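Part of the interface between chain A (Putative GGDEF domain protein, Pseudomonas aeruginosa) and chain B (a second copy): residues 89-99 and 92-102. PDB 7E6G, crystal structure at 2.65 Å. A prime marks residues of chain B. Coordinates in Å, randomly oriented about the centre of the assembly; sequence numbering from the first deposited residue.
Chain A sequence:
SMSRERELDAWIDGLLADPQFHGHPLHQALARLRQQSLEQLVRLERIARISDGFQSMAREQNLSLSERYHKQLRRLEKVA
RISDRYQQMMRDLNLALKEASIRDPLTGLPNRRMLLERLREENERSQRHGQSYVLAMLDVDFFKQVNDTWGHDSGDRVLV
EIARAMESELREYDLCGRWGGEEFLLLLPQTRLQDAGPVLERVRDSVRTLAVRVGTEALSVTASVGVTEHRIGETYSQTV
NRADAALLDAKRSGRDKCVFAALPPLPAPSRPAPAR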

# COMPACT_ATOMS: atom_id res chain seq x y z
N MET A 89 7.07 -6.41 -15.36
CA MET A 89 7.29 -6.35 -16.71
C MET A 89 8.38 -5.45 -17.06
O MET A 89 9.07 -5.68 -17.94
CB MET A 89 6.09 -5.74 -17.17
CG MET A 89 5.63 -6.16 -18.45
SD MET A 89 4.94 -4.76 -19.19
CE MET A 89 6.17 -4.01 -20.17
N MET A 90 8.41 -4.33 -16.43
CA MET A 90 9.53 -3.43 -16.64
C MET A 90 10.86 -4.07 -16.26
O MET A 90 11.88 -3.88 -16.94
CB MET A 90 9.28 -2.17 -15.83
CG MET A 90 10.39 -1.22 -15.89
SD MET A 90 10.57 -0.66 -17.56
CE MET A 90 10.49 1.11 -17.29
N ARG A 91 10.87 -4.83 -15.15
CA ARG A 91 12.07 -5.49 -14.67
C ARG A 91 12.58 -6.51 -15.68
O ARG A 91 13.77 -6.56 -15.99
CB ARG A 91 11.76 -6.18 -13.35
CG ARG A 91 12.81 -6.06 -12.29
CD ARG A 91 13.67 -7.31 -12.23
NE ARG A 91 13.21 -8.30 -11.26
CZ ARG A 91 13.96 -8.79 -10.26
NH1 ARG A 91 13.45 -9.71 -9.46
NH2 ARG A 91 15.21 -8.36 -10.06
N ASP A 92 11.67 -7.35 -16.19
CA ASP A 92 12.04 -8.32 -17.21
C ASP A 92 12.60 -7.64 -18.46
O ASP A 92 13.60 -8.09 -19.03
CB ASP A 92 10.82 -9.17 -17.55
CG ASP A 92 10.37 -10.02 -16.39
OD1 ASP A 92 11.18 -10.24 -15.46
OD2 ASP A 92 9.20 -10.46 -16.38
N LEU A 93 11.97 -6.54 -18.89
CA LEU A 93 12.51 -5.78 -20.02
C LEU A 93 13.92 -5.26 -19.74
O LEU A 93 14.80 -5.34 -20.60
CB LEU A 93 11.56 -4.64 -20.37
CG LEU A 93 11.94 -3.86 -21.63
CD1 LEU A 93 11.06 -4.30 -22.76
CD2 LEU A 93 11.79 -2.36 -21.42
N ASN A 94 14.16 -4.73 -18.54
CA ASN A 94 15.49 -4.21 -18.26
C ASN A 94 16.52 -5.34 -18.21
O ASN A 94 17.66 -5.18 -18.67
CB ASN A 94 15.50 -3.41 -16.96
CG ASN A 94 14.92 -2.01 -17.11
OD1 ASN A 94 14.56 -1.59 -18.21
ND2 ASN A 94 14.83 -1.28 -16.00
N LEU A 95 16.13 -6.48 -17.65
CA LEU A 95 17.04 -7.62 -17.57
C LEU A 95 17.44 -8.10 -18.96
O LEU A 95 18.62 -8.32 -19.24
CB LEU A 95 16.39 -8.75 -16.77
CG LEU A 95 16.65 -8.82 -15.26
CD1 LEU A 95 16.65 -7.43 -14.66
CD2 LEU A 95 15.62 -9.73 -14.55
N ALA A 96 16.45 -8.30 -19.84
CA ALA A 96 16.76 -8.71 -21.20
C ALA A 96 17.68 -7.71 -21.89
O ALA A 96 18.63 -8.11 -22.58
CB ALA A 96 15.48 -8.91 -22.00
N LEU A 97 17.42 -6.40 -21.73
CA LEU A 97 18.24 -5.41 -22.43
C LEU A 97 19.68 -5.43 -21.94
O LEU A 97 20.62 -5.38 -22.74
CB LEU A 97 17.65 -4.00 -22.29
CG LEU A 97 16.39 -3.64 -23.08
CD1 LEU A 97 15.68 -2.43 -22.45
CD2 LEU A 97 16.72 -3.37 -24.51
N LYS A 98 19.86 -5.46 -20.61
CA LYS A 98 21.19 -5.53 -20.01
C LYS A 98 21.92 -6.79 -20.47
O LYS A 98 23.08 -6.72 -20.91
CB LYS A 98 21.06 -5.52 -18.49
CG LYS A 98 22.38 -5.42 -17.73
CD LYS A 98 22.74 -3.98 -17.37
CE LYS A 98 24.19 -3.63 -17.74
NZ LYS A 98 24.86 -2.56 -16.93
N GLU A 99 21.26 -7.93 -20.36
CA GLU A 99 21.79 -9.18 -20.88
C GLU A 99 22.27 -9.03 -22.32
O GLU A 99 23.39 -9.43 -22.66
CB GLU A 99 20.71 -10.27 -20.76
CG GLU A 99 21.10 -11.64 -21.29
CD GLU A 99 21.94 -12.43 -20.30
OE1 GLU A 99 22.34 -11.85 -19.26
OE2 GLU A 99 22.21 -13.62 -20.57
N ASP B 92 14.74 5.56 -15.30
CA ASP B 92 16.03 6.09 -15.72
C ASP B 92 16.92 4.97 -16.21
O ASP B 92 17.57 5.09 -17.27
CB ASP B 92 16.67 6.88 -14.58
CG ASP B 92 15.95 8.22 -14.34
OD1 ASP B 92 15.29 8.72 -15.29
OD2 ASP B 92 16.04 8.77 -13.21
N LEU B 93 16.90 3.84 -15.49
CA LEU B 93 17.63 2.66 -15.95
C LEU B 93 17.17 2.23 -17.33
O LEU B 93 17.99 1.94 -18.22
CB LEU B 93 17.47 1.52 -14.96
CG LEU B 93 18.54 0.43 -15.08
CD1 LEU B 93 19.87 1.01 -14.61
CD2 LEU B 93 18.16 -0.81 -14.27
N ASN B 94 15.84 2.14 -17.52
CA ASN B 94 15.29 1.65 -18.78
C ASN B 94 15.73 2.51 -19.96
O ASN B 94 16.15 2.00 -21.00
CB ASN B 94 13.76 1.61 -18.69
CG ASN B 94 13.11 1.31 -20.00
OD1 ASN B 94 12.41 2.14 -20.58
ND2 ASN B 94 13.30 0.10 -20.48
N LEU B 95 15.64 3.84 -19.81
CA LEU B 95 16.04 4.73 -20.89
C LEU B 95 17.54 4.62 -21.17
O LEU B 95 17.96 4.62 -22.34
CB LEU B 95 15.66 6.17 -20.58
CG LEU B 95 14.14 6.42 -20.61
CD1 LEU B 95 13.81 7.82 -20.13
CD2 LEU B 95 13.52 6.15 -21.98
N ALA B 96 18.36 4.52 -20.12
CA ALA B 96 19.79 4.34 -20.35
C ALA B 96 20.04 3.12 -21.22
O ALA B 96 20.69 3.23 -22.26
CB ALA B 96 20.55 4.23 -19.02
N LEU B 97 19.47 1.96 -20.85
CA LEU B 97 19.72 0.74 -21.63
C LEU B 97 19.21 0.87 -23.06
O LEU B 97 19.90 0.49 -24.02
CB LEU B 97 19.09 -0.49 -20.96
CG LEU B 97 19.43 -0.84 -19.52
CD1 LEU B 97 18.27 -1.52 -18.86
CD2 LEU B 97 20.65 -1.73 -19.45
N LYS B 98 18.00 1.41 -23.22
CA LYS B 98 17.48 1.64 -24.57
C LYS B 98 18.49 2.40 -25.41
O LYS B 98 18.90 1.93 -26.48
CB LYS B 98 16.16 2.40 -24.50
CG LYS B 98 14.92 1.52 -24.70
CD LYS B 98 13.65 2.18 -24.12
CE LYS B 98 12.42 1.31 -24.36
NZ LYS B 98 11.77 1.61 -25.68
N GLU B 99 18.96 3.55 -24.93
CA GLU B 99 19.93 4.29 -25.73
C GLU B 99 21.24 3.54 -25.89
O GLU B 99 21.97 3.77 -26.86
CB GLU B 99 20.19 5.66 -25.12
CG GLU B 99 18.98 6.56 -25.21
CD GLU B 99 19.18 7.83 -24.43
OE1 GLU B 99 18.29 8.16 -23.61
OE2 GLU B 99 20.22 8.49 -24.65
N ALA B 100 21.55 2.65 -24.95
CA ALA B 100 22.78 1.87 -25.01
C ALA B 100 22.67 0.67 -25.94
O ALA B 100 23.64 -0.09 -26.07
CB ALA B 100 23.16 1.40 -23.61
N SER B 101 21.51 0.46 -26.57
CA SER B 101 21.33 -0.66 -27.49
C SER B 101 21.22 -0.24 -28.95
O SER B 101 21.00 -1.09 -29.81
CB SER B 101 20.09 -1.47 -27.10
OG SER B 101 18.90 -0.79 -27.45
N ILE B 102 21.37 1.05 -29.25
CA ILE B 102 21.38 1.52 -30.63
C ILE B 102 22.86 1.74 -30.97
O ILE B 102 23.27 2.82 -31.40
CB ILE B 102 20.52 2.80 -30.81
CG1 ILE B 102 19.06 2.55 -30.40
CG2 ILE B 102 20.50 3.32 -32.26
CD1 ILE B 102 18.11 2.21 -31.57

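The two stretches meet as helices running in the same general direction, their axes inclined by 33° and approaching to 9.7 Å. The register is that of equivalent residues: the CA atoms of Asn94 and Asn94′ lie 5.9 Å apart, and those of Leu97 and Leu97′ 6.4 Å apart. Contact is therefore concentrated on two successive layers, one polar and one apolar, three residues, a little less than one helical turn, apart, and together the stretches bury 409 Å².

Leu97′ covers the most surface, 87 Å², and its partner Leu97 contributes 67 Å². Both CA-to-CB bonds point toward the opposing helix, so the two residues meet close to their backbones, with CB of Leu97 4.0 Å from CB of Leu97′. Both side chains adopt the m,t rotamer, which places their branched ends over neighbouring positions. CD1 of Leu97′ reaches back to the preceding layer, where it lies 3.7 Å from the backbone O of Asn94 and 3.8 Å from OD1 of the same residue, while CD2 of Leu97′ packs 3.7 Å from CD of Lys98. Leucine suits this place because it is wholly apolar and its two methyls, carried beyond CB, reach different neighbours: CD1 of Leu97′ lies against Asn94 and CD2 against Lys98. Lys98 lends the aliphatic part of its chain to the contact.

Asn94′ buries 71 Å² and forms the polar layer with Asn94, which buries 61 Å². Its side chain is a knob set among Met90, Leu93, Asn94 and Leu97 of chain A. The amide ND2 of Asn94′ donates a hydrogen bond to OD1 of Asn94, with a length of 3.1 Å and an N-H...acceptor angle of 154°, the one hydrogen bond between the stretches. The two asparagines are not arranged alike: Asn94′ has chi1 near t and its CA-to-CB bond points toward chain A, whereas Asn94 has chi1 near m and its CA-to-CB bond points sideways, with the end of the side chain coming nearer. In this unlike arrangement the nitrogen of one amide faces the oxygen of the other. ND2 of Asn94 is also satisfied, by a hydrogen bond just outside the stretch. Asparagine is apt here because it is compact enough to fit between the helices and carries both a donor and an acceptor, which lets the two residues pair across the interface.

Apolar groups enclose this pair. CE of Met90 comes 3.6 Å from CB of Asn94′, its long, flexible side chain bringing the terminal methyl to the interface although its CA-to-CB bond points sideways. CD2 of Leu93 lies 3.0 Å from ND2 of Asn94′, a tight approach, and CD2 of Leu93′ lies a looser 3.8 Å from ND2 of Asn94. Beyond the leucine layer the chain B helix gives way to a type I turn from Glu99′ to Ile102′. There OG of Ser101′ donates to the backbone O of Lys98′ at 2.9 Å, and the same OG makes a peripheral contact with CD2 of Leu97 at 4.5 Å.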